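Local structure of transcriptional regulator, TetR family (Marinobacter aquaeolei, 3NNR) at residues A137-Q143 with Y197-Y202; N154-I159 with Q189-L193; I10-L15 with I52-I56. The protein probably binds DNA as a dimeric transcriptional regulator of the TetR family. All coordinates share one frame; numbering follows the deposited sequence.

Contact 1: residues A137-Q143 with Y197-Y202; sequences AGIIQPQ and YLTPEY
The ring of Y202 lies flat over I139: CG1 stands 3.7 Å from the ring centroid, 4° off the normal, a CH-pi contact with one face. At the in-plane edge of that ring sits T199 OG1, which donates to G138 O at 2.7 Å; with chi1 near 58° the hydroxyl lies between T199's own N and carbonyl carbon, leaving CG2 3.6 Å from I140 C. Next to them the backbones form a single antiparallel bridge, I140 with L198 as a non-hydrogen-bonded pair. T199 N reaches I139 O from above the carbonyl plane at 3.3 Å, and Q141 N approaches Y197 O nearly head-on at 2.8 Å. Q143 crosses the Y197 ring at about a right angle, NE2 3.3 Å from CD1, with amide and ring planes 50° apart. An alanine in place of Y202 would probably leave I139 CG1 without its aromatic cover and open a gap beside L78. G138 closes helix 110-136 in a Schellman motif; the loop after it meets the start of helix 200-211, Y197 packing on P196 of the second subunit. Two backbone bonds and one hydroxyl bond grip this C-terminal junction, so side-chain identity matters mainly at T199 and Y202–I139.

Contact 2: residues N154-I159 with Q189-L193; sequences NVWLVI and QVLTL
N154 meets L193 through its CB, 4.2 Å from CD1; its flat amide turns away, ND2 donating to Q189 O of the second subunit. The ring of W156, on the side of its helix turned from this partner, meets F165 of the second subunit edge-to-face. Helices 145-160 and 186-194 form an antiparallel pair, their local axes 9.8 Å apart at 164°, consistent with half of the four-helix bundle through which TetR-family regulators dimerise. The side-chain contacts across the pair are apolar, without a hydrogen bond between the segments. L193 reaches across with CD1, which touches V155 CG2 at 3.6 Å and also lies over the backbone at the N154–V155 link. One turn back, V190 divides its branches: CG1, anti to the backbone N (chi1 174°), meets V155 CG1 at 4.1 Å, whereas CG2 is directed at V158 and I159. V158 CG1 touches both V190 CG2, 3.8 Å away, and Q189 CB. On the dimer side, L193 packs on L193 of the second subunit and V158 on N154 of that chain. On the inner side, I159 leans on L85, F89 and L92 of helix 78-94, near a bound unidentified molecule. The tightest touch of the seam is here, I159 CG1 against V190 CG2 at 3.4 Å.

Contact 3: residues I10-L15 with I52-I56; sequences ILLSSL and IIYEI
L11 and I56 join the first helix of the TetR-type DNA-binding domain to helix 49-67, which follows the predicted helix-turn-helix at residues 27-46. The two helices run almost perpendicular, at 95°, with local axes 10.1 Å apart, so each offers only a short patch of side chains. L11 lies across that patch. Its CD2 touches I56 CG1 at 3.9 Å, and L11 crosses the E55 chain at about a right angle: CD2 touches CB and CG of E55, while CD1 also lies 3.6 Å from OE2. With CG anti to the backbone N (chi1 -173°), the extended E55 chain brings its other carboxylate oxygen, OE1, to a salt bridge with R7. A turn farther along helix 6-21, S14 and L15 receive the other isoleucine branches. I52 CG2 packs on S14 CB at 3.6 Å, and I56 CD1 lies near the backbone N of L15, whose own CD1 touches I56 CG2. The S14 hydroxyl, buried beside I52, turns back to its own helix: OG donates to I10 O at 2.7 Å, and that carbonyl also accepts S14 N, the two donors coming from opposite faces of its plane. At the start of both segments, I10 CG2 meets I52 CD1 at 4.1 Å. Around the crossing, I10 packs on L35 of helix 28-35, I10 and I52 share L42 of helix 39-45 and F46 just beyond it, S14 touches I31, and F18 of helix 6-21 extends the apolar layer to I53 and I56.

In the fold
From the N terminus, contact 3 brings helix 49-67 back onto helix 6-21, closing the loop that holds helices 28-35 and 39-45, and with them the predicted DNA-binding motif. It is complete before the others begin. Helix 49-67 leads on toward the C-terminal region, where contact 1 joins the loop after helix 110-136 to the start of helix 200-211. Contact 2 is nested inside that closure, pairing helix 145-160 with helix 186-194 and adjoining the second subunit. The centres of contacts 1 and 2 are about 17 Å apart on the same side of the chain's centre; that of contact 3 lies across it, about 42 Å from contact 1 and 29 Å from contact 2.

Contact 1: residues A137-Q143 with Y197-Y202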
ATOM      1  N   ALA A 137      23.289  11.812  14.966  1.00 93.07           N
ATOM      2  CA  ALA A 137      22.920  13.149  15.461  1.00 93.92           C
ATOM      3  C   ALA A 137      22.290  13.143  16.875  1.00 94.71           C
ATOM      4  O   ALA A 137      22.107  14.213  17.451  1.00 97.49           O
ATOM      5  CB  ALA A 137      21.980  13.843  14.467  1.00 89.75           C
ATOM      6  N   GLY A 138      21.956  11.968  17.421  1.00 93.33           N
ATOM      7  CA  GLY A 138      21.341  11.842  18.747  1.00 93.35           C
ATOM      8  C   GLY A 138      19.843  12.083  18.789  1.00 90.74           C
ATOM      9  O   GLY A 138      19.294  12.350  19.852  1.00 88.90           O
ATOM     10  N   ILE A 139      19.180  11.955  17.636  1.00 90.35           N
ATOM     11  CA  ILE A 139      17.734  12.195  17.504  1.00 88.50           C
ATOM     12  C   ILE A 139      16.948  10.928  17.856  1.00 86.69           C
ATOM     13  O   ILE A 139      15.960  11.008  18.594  1.00 87.21           O
ATOM     14  CB  ILE A 139      17.369  12.739  16.107  1.00 86.15           C
ATOM     15  CG1 ILE A 139      18.132  14.054  15.851  1.00 91.62           C
ATOM     16  CG2 ILE A 139      15.869  12.963  16.018  1.00 82.66           C
ATOM     17  CD1 ILE A 139      17.925  14.670  14.493  1.00 90.68           C
ATOM     18  N   ILE A 140      17.363   9.783  17.314  1.00 85.31           N
ATOM     19  CA  ILE A 140      16.769   8.489  17.679  1.00 85.35           C
ATOM     20  C   ILE A 140      17.850   7.636  18.326  1.00 88.75           C
ATOM     21  O   ILE A 140      19.042   7.942  18.239  1.00 88.50           O
ATOM     22  CB  ILE A 140      16.080   7.734  16.483  1.00 82.45           C
ATOM     23  CG1 ILE A 140      17.080   7.154  15.462  1.00 83.96           C
ATOM     24  CG2 ILE A 140      15.079   8.640  15.789  1.00 78.35           C
ATOM     25  CD1 ILE A 140      16.417   6.360  14.360  1.00 87.78           C
ATOM     26  N   GLN A 141      17.412   6.557  18.962  1.00 92.46           N
ATOM     27  CA  GLN A 141      18.321   5.597  19.600  1.00 97.33           C
ATOM     28  C   GLN A 141      18.892   4.694  18.499  1.00 96.69           C
ATOM     29  O   GLN A 141      18.151   4.301  17.603  1.00 96.07           O
ATOM     30  CB  GLN A 141      17.584   4.811  20.683  1.00 98.47           C
ATOM     31  CG  GLN A 141      17.203   5.720  21.864  1.00106.01           C
ATOM     32  CD  GLN A 141      16.271   5.091  22.898  1.00114.42           C
ATOM     33  OE1 GLN A 141      15.766   3.969  22.738  1.00118.15           O
ATOM     34  NE2 GLN A 141      16.030   5.834  23.972  1.00119.88           N
ATOM     35  N   PRO A 142      20.207   4.385  18.541  1.00 99.81           N
ATOM     36  CA  PRO A 142      20.789   3.555  17.481  1.00 99.73           C
ATOM     37  C   PRO A 142      20.222   2.150  17.570  1.00100.56           C
ATOM     38  O   PRO A 142      20.052   1.641  18.678  1.00102.58           O
ATOM     39  CB  PRO A 142      22.287   3.563  17.811  1.00103.42           C
ATOM     40  CG  PRO A 142      22.334   3.688  19.299  1.00106.37           C
ATOM     41  CD  PRO A 142      21.127   4.514  19.693  1.00103.64           C
ATOM     42  N   GLN A 143      19.909   1.542  16.427  1.00100.12           N
ATOM     43  CA  GLN A 143      19.303   0.203  16.404  1.00100.27           C
ATOM     44  C   GLN A 143      20.120  -0.840  15.618  1.00 99.69           C
ATOM     45  O   GLN A 143      20.856  -0.461  14.704  1.00 96.79           O
ATOM     46  CB  GLN A 143      17.860   0.305  15.872  1.00 97.82           C
ATOM     47  CG  GLN A 143      16.878   1.089  16.789  1.00101.71           C
ATOM     48  CD  GLN A 143      16.744   0.508  18.234  1.00113.51           C
ATOM     49  OE1 GLN A 143      16.880  -0.706  18.467  1.00114.95           O
ATOM     50  NE2 GLN A 143      16.473   1.390  19.198  1.00115.91           N
ATOM     51  N   TYR A 197      11.380   5.245  19.836  1.00 86.86           N
ATOM     52  CA  TYR A 197      12.851   5.287  19.720  1.00 88.67           C
ATOM     53  C   TYR A 197      13.471   6.697  19.891  1.00 87.88           C
ATOM     54  O   TYR A 197      14.708   6.842  19.800  1.00 88.14           O
ATOM     55  CB  TYR A 197      13.317   4.686  18.388  1.00 88.07           C
ATOM     56  CG  TYR A 197      12.848   3.268  18.148  1.00 97.58           C
ATOM     57  CD1 TYR A 197      13.305   2.205  18.958  1.00108.35           C
ATOM     58  CD2 TYR A 197      11.962   2.969  17.093  1.00100.23           C
ATOM     59  CE1 TYR A 197      12.870   0.873  18.738  1.00110.29           C
ATOM     60  CE2 TYR A 197      11.525   1.648  16.864  1.00108.44           C
ATOM     61  CZ  TYR A 197      11.988   0.606  17.682  1.00111.99           C
ATOM     62  OH  TYR A 197      11.561  -0.680  17.435  1.00119.75           O
ATOM     63  N   LEU A 198      12.649   7.721  20.140  1.00 85.87           N
ATOM     64  CA  LEU A 198      13.166   9.074  20.330  1.00 87.63           C
ATOM     65  C   LEU A 198      13.987   9.153  21.626  1.00 91.49           C
ATOM     66  O   LEU A 198      13.572   8.610  22.658  1.00 92.95           O
ATOM     67  CB  LEU A 198      12.032  10.109  20.359  1.00 87.13           C
ATOM     68  CG  LEU A 198      11.187  10.276  19.085  1.00 86.22           C
ATOM     69  CD1 LEU A 198      10.039  11.204  19.325  1.00 80.89           C
ATOM     70  CD2 LEU A 198      12.002  10.781  17.906  1.00 85.05           C
ATOM     71  N   THR A 199      15.160   9.795  21.541  1.00 93.97           N
ATOM     72  CA  THR A 199      16.050  10.023  22.696  1.00 96.35           C
ATOM     73  C   THR A 199      15.475  11.110  23.617  1.00 99.54           C
ATOM     74  O   THR A 199      14.613  11.899  23.183  1.00 97.27           O
ATOM     75  CB  THR A 199      17.458  10.523  22.270  1.00 96.26           C
ATOM     76  OG1 THR A 199      17.326  11.745  21.527  1.00 87.90           O
ATOM     77  CG2 THR A 199      18.184   9.495  21.419  1.00 95.33           C
ATOM     78  N   PRO A 200      15.951  11.165  24.884  1.00104.98           N
ATOM     79  CA  PRO A 200      15.494  12.237  25.778  1.00108.18           C
ATOM     80  C   PRO A 200      15.694  13.666  25.212  1.00109.27           C
ATOM     81  O   PRO A 200      14.762  14.467  25.311  1.00109.08           O
ATOM     82  CB  PRO A 200      16.314  11.990  27.049  1.00112.41           C
ATOM     83  CG  PRO A 200      16.489  10.494  27.062  1.00109.39           C
ATOM     84  CD  PRO A 200      16.697  10.123  25.631  1.00106.34           C
ATOM     85  N   GLU A 201      16.861  13.946  24.605  1.00110.18           N
ATOM     86  CA  GLU A 201      17.164  15.259  23.977  1.00111.77           C
ATOM     87  C   GLU A 201      16.067  15.824  23.050  1.00108.98           C
ATOM     88  O   GLU A 201      15.692  17.004  23.141  1.00109.73           O
ATOM     89  CB  GLU A 201      18.419  15.185  23.082  1.00111.97           C
ATOM     90  CG  GLU A 201      19.786  15.095  23.734  1.00121.67           C
ATOM     91  CD  GLU A 201      20.890  15.703  22.829  1.00127.62           C
ATOM     92  OE1 GLU A 201      20.934  16.951  22.684  1.00127.77           O
ATOM     93  OE2 GLU A 201      21.715  14.946  22.269  1.00127.32           O
ATOM     94  N   TYR A 202      15.581  14.953  22.160  1.00104.59           N
ATOM     95  CA  TYR A 202      14.655  15.328  21.072  1.00101.46           C
ATOM     96  C   TYR A 202      13.175  14.928  21.183  1.00 99.06           C
ATOM     97  O   TYR A 202      12.380  15.426  20.375  1.00 96.22           O
ATOM     98  CB  TYR A 202      15.229  14.808  19.737  1.00 98.16           C
ATOM     99  CG  TYR A 202      16.449  15.573  19.248  1.00 99.14           C
ATOM    100  CD1 TYR A 202      17.734  15.206  19.668  1.00 97.64           C
ATOM    101  CD2 TYR A 202      16.337  16.661  18.359  1.00101.60           C
ATOM    102  CE1 TYR A 202      18.892  15.900  19.218  1.00 98.29           C
ATOM    103  CE2 TYR A 202      17.501  17.377  17.905  1.00 97.59           C
ATOM    104  CZ  TYR A 202      18.773  16.982  18.346  1.00 95.13           C
ATOM    105  OH  TYR A 202      19.934  17.627  17.949  1.00 91.47           O
TER

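Contact 2: residues N154-I159 with Q189-L193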
ATOM      1  N   ASN A 154       9.022  -0.675   6.723  1.00 63.93           N
ATOM      2  CA  ASN A 154       7.727  -0.175   7.237  1.00 61.13           C
ATOM      3  C   ASN A 154       7.463   1.272   6.825  1.00 59.00           C
ATOM      4  O   ASN A 154       6.349   1.598   6.457  1.00 56.86           O
ATOM      5  CB  ASN A 154       7.589  -0.353   8.753  1.00 62.14           C
ATOM      6  CG  ASN A 154       7.333  -1.805   9.164  1.00 64.87           C
ATOM      7  OD1 ASN A 154       6.874  -2.622   8.378  1.00 59.79           O
ATOM      8  ND2 ASN A 154       7.604  -2.110  10.413  1.00 71.53           N
ATOM      9  N   VAL A 155       8.495   2.116   6.857  1.00 60.62           N
ATOM     10  CA  VAL A 155       8.400   3.496   6.360  1.00 60.47           C
ATOM     11  C   VAL A 155       7.948   3.484   4.898  1.00 61.86           C
ATOM     12  O   VAL A 155       6.956   4.120   4.568  1.00 63.70           O
ATOM     13  CB  VAL A 155       9.722   4.262   6.481  1.00 59.32           C
ATOM     14  CG1 VAL A 155       9.669   5.528   5.697  1.00 53.85           C
ATOM     15  CG2 VAL A 155       9.994   4.566   7.911  1.00 57.97           C
ATOM     16  N   TRP A 156       8.612   2.677   4.074  1.00 61.10           N
ATOM     17  CA  TRP A 156       8.288   2.574   2.663  1.00 57.56           C
ATOM     18  C   TRP A 156       6.859   2.120   2.490  1.00 58.74           C
ATOM     19  O   TRP A 156       6.113   2.721   1.711  1.00 60.69           O
ATOM     20  CB  TRP A 156       9.267   1.622   1.952  1.00 58.19           C
ATOM     21  CG  TRP A 156       9.168   1.604   0.459  1.00 59.22           C
ATOM     22  CD1 TRP A 156       9.947   2.313  -0.430  1.00 62.48           C
ATOM     23  CD2 TRP A 156       8.253   0.838  -0.339  1.00 51.01           C
ATOM     24  NE1 TRP A 156       9.556   2.037  -1.719  1.00 59.62           N
ATOM     25  CE2 TRP A 156       8.528   1.131  -1.691  1.00 47.35           C
ATOM     26  CE3 TRP A 156       7.227  -0.078  -0.038  1.00 59.40           C
ATOM     27  CZ2 TRP A 156       7.809   0.556  -2.744  1.00 56.04           C
ATOM     28  CZ3 TRP A 156       6.500  -0.658  -1.094  1.00 53.37           C
ATOM     29  CH2 TRP A 156       6.795  -0.331  -2.428  1.00 57.52           C
ATOM     30  N   LEU A 157       6.485   1.064   3.211  1.00 60.86           N
ATOM     31  CA  LEU A 157       5.148   0.474   3.126  1.00 60.16           C
ATOM     32  C   LEU A 157       4.054   1.496   3.483  1.00 62.07           C
ATOM     33  O   LEU A 157       3.025   1.561   2.822  1.00 62.54           O
ATOM     34  CB  LEU A 157       5.048  -0.782   4.025  1.00 61.29           C
ATOM     35  CG  LEU A 157       5.820  -2.047   3.596  1.00 60.29           C
ATOM     36  CD1 LEU A 157       5.874  -3.121   4.700  1.00 55.02           C
ATOM     37  CD2 LEU A 157       5.188  -2.671   2.358  1.00 51.53           C
ATOM     38  N   VAL A 158       4.302   2.301   4.512  1.00 64.05           N
ATOM     39  CA  VAL A 158       3.360   3.334   4.950  1.00 62.80           C
ATOM     40  C   VAL A 158       3.278   4.482   3.963  1.00 62.33           C
ATOM     41  O   VAL A 158       2.190   4.903   3.624  1.00 63.90           O
ATOM     42  CB  VAL A 158       3.700   3.878   6.362  1.00 64.63           C
ATOM     43  CG1 VAL A 158       2.994   5.220   6.639  1.00 58.86           C
ATOM     44  CG2 VAL A 158       3.351   2.820   7.424  1.00 57.14           C
ATOM     45  N   ILE A 159       4.414   4.981   3.510  1.00 61.90           N
ATOM     46  CA  ILE A 159       4.433   6.139   2.613  1.00 63.28           C
ATOM     47  C   ILE A 159       3.765   5.845   1.278  1.00 63.92           C
ATOM     48  O   ILE A 159       2.872   6.554   0.864  1.00 67.09           O
ATOM     49  CB  ILE A 159       5.849   6.674   2.370  1.00 60.61           C
ATOM     50  CG1 ILE A 159       6.414   7.268   3.659  1.00 64.64           C
ATOM     51  CG2 ILE A 159       5.812   7.795   1.379  1.00 67.81           C
ATOM     52  CD1 ILE A 159       7.828   7.833   3.534  1.00 61.50           C
ATOM     53  N   GLN A 189       1.760   9.525  10.429  1.00 63.45           N
ATOM     54  CA  GLN A 189       1.848   8.056  10.474  1.00 64.82           C
ATOM     55  C   GLN A 189       3.285   7.531  10.387  1.00 65.81           C
ATOM     56  O   GLN A 189       3.607   6.549  11.067  1.00 71.07           O
ATOM     57  CB  GLN A 189       0.968   7.415   9.392  1.00 61.68           C
ATOM     58  CG  GLN A 189      -0.537   7.672   9.584  1.00 61.68           C
ATOM     59  CD  GLN A 189      -1.096   7.077  10.843  1.00 59.79           C
ATOM     60  OE1 GLN A 189      -0.822   5.933  11.152  1.00 70.56           O
ATOM     61  NE2 GLN A 189      -1.899   7.836  11.563  1.00 63.33           N
ATOM     62  N   VAL A 190       4.126   8.155   9.558  1.00 64.05           N
ATOM     63  CA  VAL A 190       5.545   7.776   9.454  1.00 62.42           C
ATOM     64  C   VAL A 190       6.286   8.103  10.755  1.00 65.21           C
ATOM     65  O   VAL A 190       7.053   7.282  11.257  1.00 67.27           O
ATOM     66  CB  VAL A 190       6.270   8.443   8.261  1.00 57.93           C
ATOM     67  CG1 VAL A 190       7.736   8.113   8.305  1.00 51.21           C
ATOM     68  CG2 VAL A 190       5.662   7.954   6.930  1.00 57.31           C
ATOM     69  N   LEU A 191       6.032   9.285  11.311  1.00 65.16           N
ATOM     70  CA  LEU A 191       6.687   9.692  12.557  1.00 66.21           C
ATOM     71  C   LEU A 191       6.224   8.845  13.753  1.00 67.66           C
ATOM     72  O   LEU A 191       6.974   8.672  14.714  1.00 69.60           O
ATOM     73  CB  LEU A 191       6.550  11.205  12.785  1.00 66.24           C
ATOM     74  CG  LEU A 191       7.262  12.089  11.740  1.00 62.72           C
ATOM     75  CD1 LEU A 191       6.908  13.536  11.925  1.00 51.63           C
ATOM     76  CD2 LEU A 191       8.780  11.949  11.778  1.00 66.71           C
ATOM     77  N   THR A 192       5.013   8.299  13.668  1.00 68.00           N
ATOM     78  CA  THR A 192       4.504   7.372  14.673  1.00 69.48           C
ATOM     79  C   THR A 192       5.389   6.125  14.755  1.00 71.66           C
ATOM     80  O   THR A 192       5.517   5.553  15.832  1.00 75.77           O
ATOM     81  CB  THR A 192       3.052   6.965  14.376  1.00 68.64           C
ATOM     82  OG1 THR A 192       2.242   8.146  14.369  1.00 64.68           O
ATOM     83  CG2 THR A 192       2.515   5.993  15.403  1.00 65.53           C
ATOM     84  N   LEU A 193       6.004   5.722  13.639  1.00 70.45           N
ATOM     85  CA  LEU A 193       6.921   4.571  13.640  1.00 71.15           C
ATOM     86  C   LEU A 193       8.136   4.800  14.543  1.00 72.10           C
ATOM     87  O   LEU A 193       8.568   3.864  15.196  1.00 76.62           O
ATOM     88  CB  LEU A 193       7.420   4.206  12.232  1.00 65.22           C
ATOM     89  CG  LEU A 193       6.379   3.825  11.200  1.00 63.48           C
ATOM     90  CD1 LEU A 193       7.037   3.704   9.823  1.00 53.58           C
ATOM     91  CD2 LEU A 193       5.676   2.532  11.623  1.00 50.60           C
TER

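Contact 3: residues I10-L15 with I52-I56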
ATOM      1  N   ILE A  10       4.017  16.373 -24.815  1.00 60.46           N
ATOM      2  CA  ILE A  10       3.475  15.024 -24.814  1.00 58.04           C
ATOM      3  C   ILE A  10       3.665  14.356 -23.447  1.00 55.58           C
ATOM      4  O   ILE A  10       2.724  13.737 -22.959  1.00 53.32           O
ATOM      5  CB  ILE A  10       4.052  14.103 -25.941  1.00 58.74           C
ATOM      6  CG1 ILE A  10       3.670  14.606 -27.336  1.00 61.74           C
ATOM      7  CG2 ILE A  10       3.500  12.658 -25.787  1.00 49.80           C
ATOM      8  CD1 ILE A  10       4.566  14.076 -28.419  1.00 51.62           C
ATOM      9  N   LEU A  11       4.861  14.465 -22.859  1.00 55.48           N
ATOM     10  CA  LEU A  11       5.134  13.870 -21.535  1.00 54.10           C
ATOM     11  C   LEU A  11       4.320  14.593 -20.448  1.00 54.54           C
ATOM     12  O   LEU A  11       3.735  13.952 -19.606  1.00 55.53           O
ATOM     13  CB  LEU A  11       6.629  13.916 -21.189  1.00 55.01           C
ATOM     14  CG  LEU A  11       7.625  13.012 -21.937  1.00 59.17           C
ATOM     15  CD1 LEU A  11       9.069  13.513 -21.753  1.00 53.04           C
ATOM     16  CD2 LEU A  11       7.486  11.558 -21.465  1.00 51.96           C
ATOM     17  N   LEU A  12       4.248  15.916 -20.511  1.00 57.08           N
ATOM     18  CA  LEU A  12       3.516  16.716 -19.509  1.00 60.08           C
ATOM     19  C   LEU A  12       1.997  16.415 -19.546  1.00 58.08           C
ATOM     20  O   LEU A  12       1.363  16.169 -18.493  1.00 60.06           O
ATOM     21  CB  LEU A  12       3.764  18.221 -19.721  1.00 63.42           C
ATOM     22  CG  LEU A  12       3.785  19.145 -18.492  1.00 76.68           C
ATOM     23  CD1 LEU A  12       3.560  20.598 -18.963  1.00 79.34           C
ATOM     24  CD2 LEU A  12       2.787  18.780 -17.362  1.00 84.32           C
ATOM     25  N   SER A  13       1.433  16.435 -20.748  1.00 53.23           N
ATOM     26  CA  SER A  13       0.019  16.156 -20.949  1.00 54.93           C
ATOM     27  C   SER A  13      -0.365  14.710 -20.651  1.00 52.51           C
ATOM     28  O   SER A  13      -1.436  14.466 -20.102  1.00 52.13           O
ATOM     29  CB  SER A  13      -0.432  16.525 -22.358  1.00 56.64           C
ATOM     30  OG  SER A  13      -0.475  17.923 -22.506  1.00 64.76           O
ATOM     31  N   SER A  14       0.486  13.760 -21.017  1.00 52.72           N
ATOM     32  CA  SER A  14       0.219  12.350 -20.706  1.00 51.22           C
ATOM     33  C   SER A  14       0.135  12.157 -19.204  1.00 53.92           C
ATOM     34  O   SER A  14      -0.807  11.509 -18.721  1.00 59.07           O
ATOM     35  CB  SER A  14       1.272  11.448 -21.277  1.00 50.81           C
ATOM     36  OG  SER A  14       1.208  11.517 -22.666  1.00 54.36           O
ATOM     37  N   LEU A  15       1.084  12.734 -18.467  1.00 52.96           N
ATOM     38  CA  LEU A  15       1.066  12.690 -16.993  1.00 53.40           C
ATOM     39  C   LEU A  15      -0.263  13.232 -16.407  1.00 54.54           C
ATOM     40  O   LEU A  15      -0.837  12.607 -15.513  1.00 55.56           O
ATOM     41  CB  LEU A  15       2.273  13.463 -16.420  1.00 54.50           C
ATOM     42  CG  LEU A  15       2.409  13.616 -14.893  1.00 54.17           C
ATOM     43  CD1 LEU A  15       2.607  12.271 -14.227  1.00 46.32           C
ATOM     44  CD2 LEU A  15       3.544  14.597 -14.574  1.00 40.44           C
ATOM     45  N   ILE A  52       5.971   6.166 -23.358  1.00 54.54           N
ATOM     46  CA  ILE A  52       5.605   7.412 -22.682  1.00 53.37           C
ATOM     47  C   ILE A  52       5.779   7.191 -21.193  1.00 54.31           C
ATOM     48  O   ILE A  52       6.513   7.928 -20.536  1.00 56.23           O
ATOM     49  CB  ILE A  52       4.158   7.909 -22.997  1.00 49.61           C
ATOM     50  CG1 ILE A  52       4.035   8.259 -24.498  1.00 53.38           C
ATOM     51  CG2 ILE A  52       3.836   9.170 -22.210  1.00 43.05           C
ATOM     52  CD1 ILE A  52       2.599   8.694 -24.963  1.00 47.57           C
ATOM     53  N   ILE A  53       5.159   6.125 -20.690  1.00 55.06           N
ATOM     54  CA  ILE A  53       5.183   5.811 -19.260  1.00 51.14           C
ATOM     55  C   ILE A  53       6.613   5.636 -18.728  1.00 50.83           C
ATOM     56  O   ILE A  53       6.941   6.170 -17.654  1.00 50.27           O
ATOM     57  CB  ILE A  53       4.336   4.569 -18.958  1.00 53.00           C
ATOM     58  CG1 ILE A  53       2.850   4.853 -19.224  1.00 51.17           C
ATOM     59  CG2 ILE A  53       4.499   4.125 -17.479  1.00 51.87           C
ATOM     60  CD1 ILE A  53       1.994   3.586 -19.213  1.00 47.77           C
ATOM     61  N   TYR A  54       7.463   4.931 -19.482  1.00 48.94           N
ATOM     62  CA  TYR A  54       8.838   4.682 -19.041  1.00 49.35           C
ATOM     63  C   TYR A  54       9.592   5.996 -18.849  1.00 52.24           C
ATOM     64  O   TYR A  54      10.251   6.206 -17.824  1.00 52.02           O
ATOM     65  CB  TYR A  54       9.586   3.805 -20.028  1.00 49.31           C
ATOM     66  CG  TYR A  54      11.000   3.434 -19.626  1.00 42.43           C
ATOM     67  CD1 TYR A  54      11.239   2.751 -18.439  1.00 53.93           C
ATOM     68  CD2 TYR A  54      12.087   3.645 -20.479  1.00 59.80           C
ATOM     69  CE1 TYR A  54      12.526   2.354 -18.057  1.00 59.28           C
ATOM     70  CE2 TYR A  54      13.415   3.227 -20.111  1.00 56.29           C
ATOM     71  CZ  TYR A  54      13.609   2.585 -18.899  1.00 59.34           C
ATOM     72  OH  TYR A  54      14.849   2.188 -18.493  1.00 63.52           O
ATOM     73  N   GLU A  55       9.475   6.883 -19.827  1.00 55.11           N
ATOM     74  CA  GLU A  55      10.154   8.178 -19.743  1.00 56.78           C
ATOM     75  C   GLU A  55       9.604   9.062 -18.622  1.00 53.88           C
ATOM     76  O   GLU A  55      10.372   9.739 -17.959  1.00 59.49           O
ATOM     77  CB  GLU A  55      10.162   8.897 -21.084  1.00 59.09           C
ATOM     78  CG  GLU A  55      11.057  10.193 -21.012  1.00 71.66           C
ATOM     79  CD  GLU A  55      11.699  10.589 -22.304  1.00 70.80           C
ATOM     80  OE1 GLU A  55      11.740   9.720 -23.216  1.00 62.99           O
ATOM     81  OE2 GLU A  55      12.192  11.758 -22.392  1.00 73.93           O
ATOM     82  N   ILE A  56       8.296   9.035 -18.391  1.00 50.52           N
ATOM     83  CA  ILE A  56       7.719   9.734 -17.249  1.00 49.83           C
ATOM     84  C   ILE A  56       8.336   9.177 -15.950  1.00 52.01           C
ATOM     85  O   ILE A  56       8.763   9.950 -15.086  1.00 53.07           O
ATOM     86  CB  ILE A  56       6.200   9.594 -17.188  1.00 49.43           C
ATOM     87  CG1 ILE A  56       5.524  10.372 -18.333  1.00 49.58           C
ATOM     88  CG2 ILE A  56       5.691  10.085 -15.851  1.00 38.30           C
ATOM     89  CD1 ILE A  56       3.966  10.110 -18.469  1.00 39.93           C
TER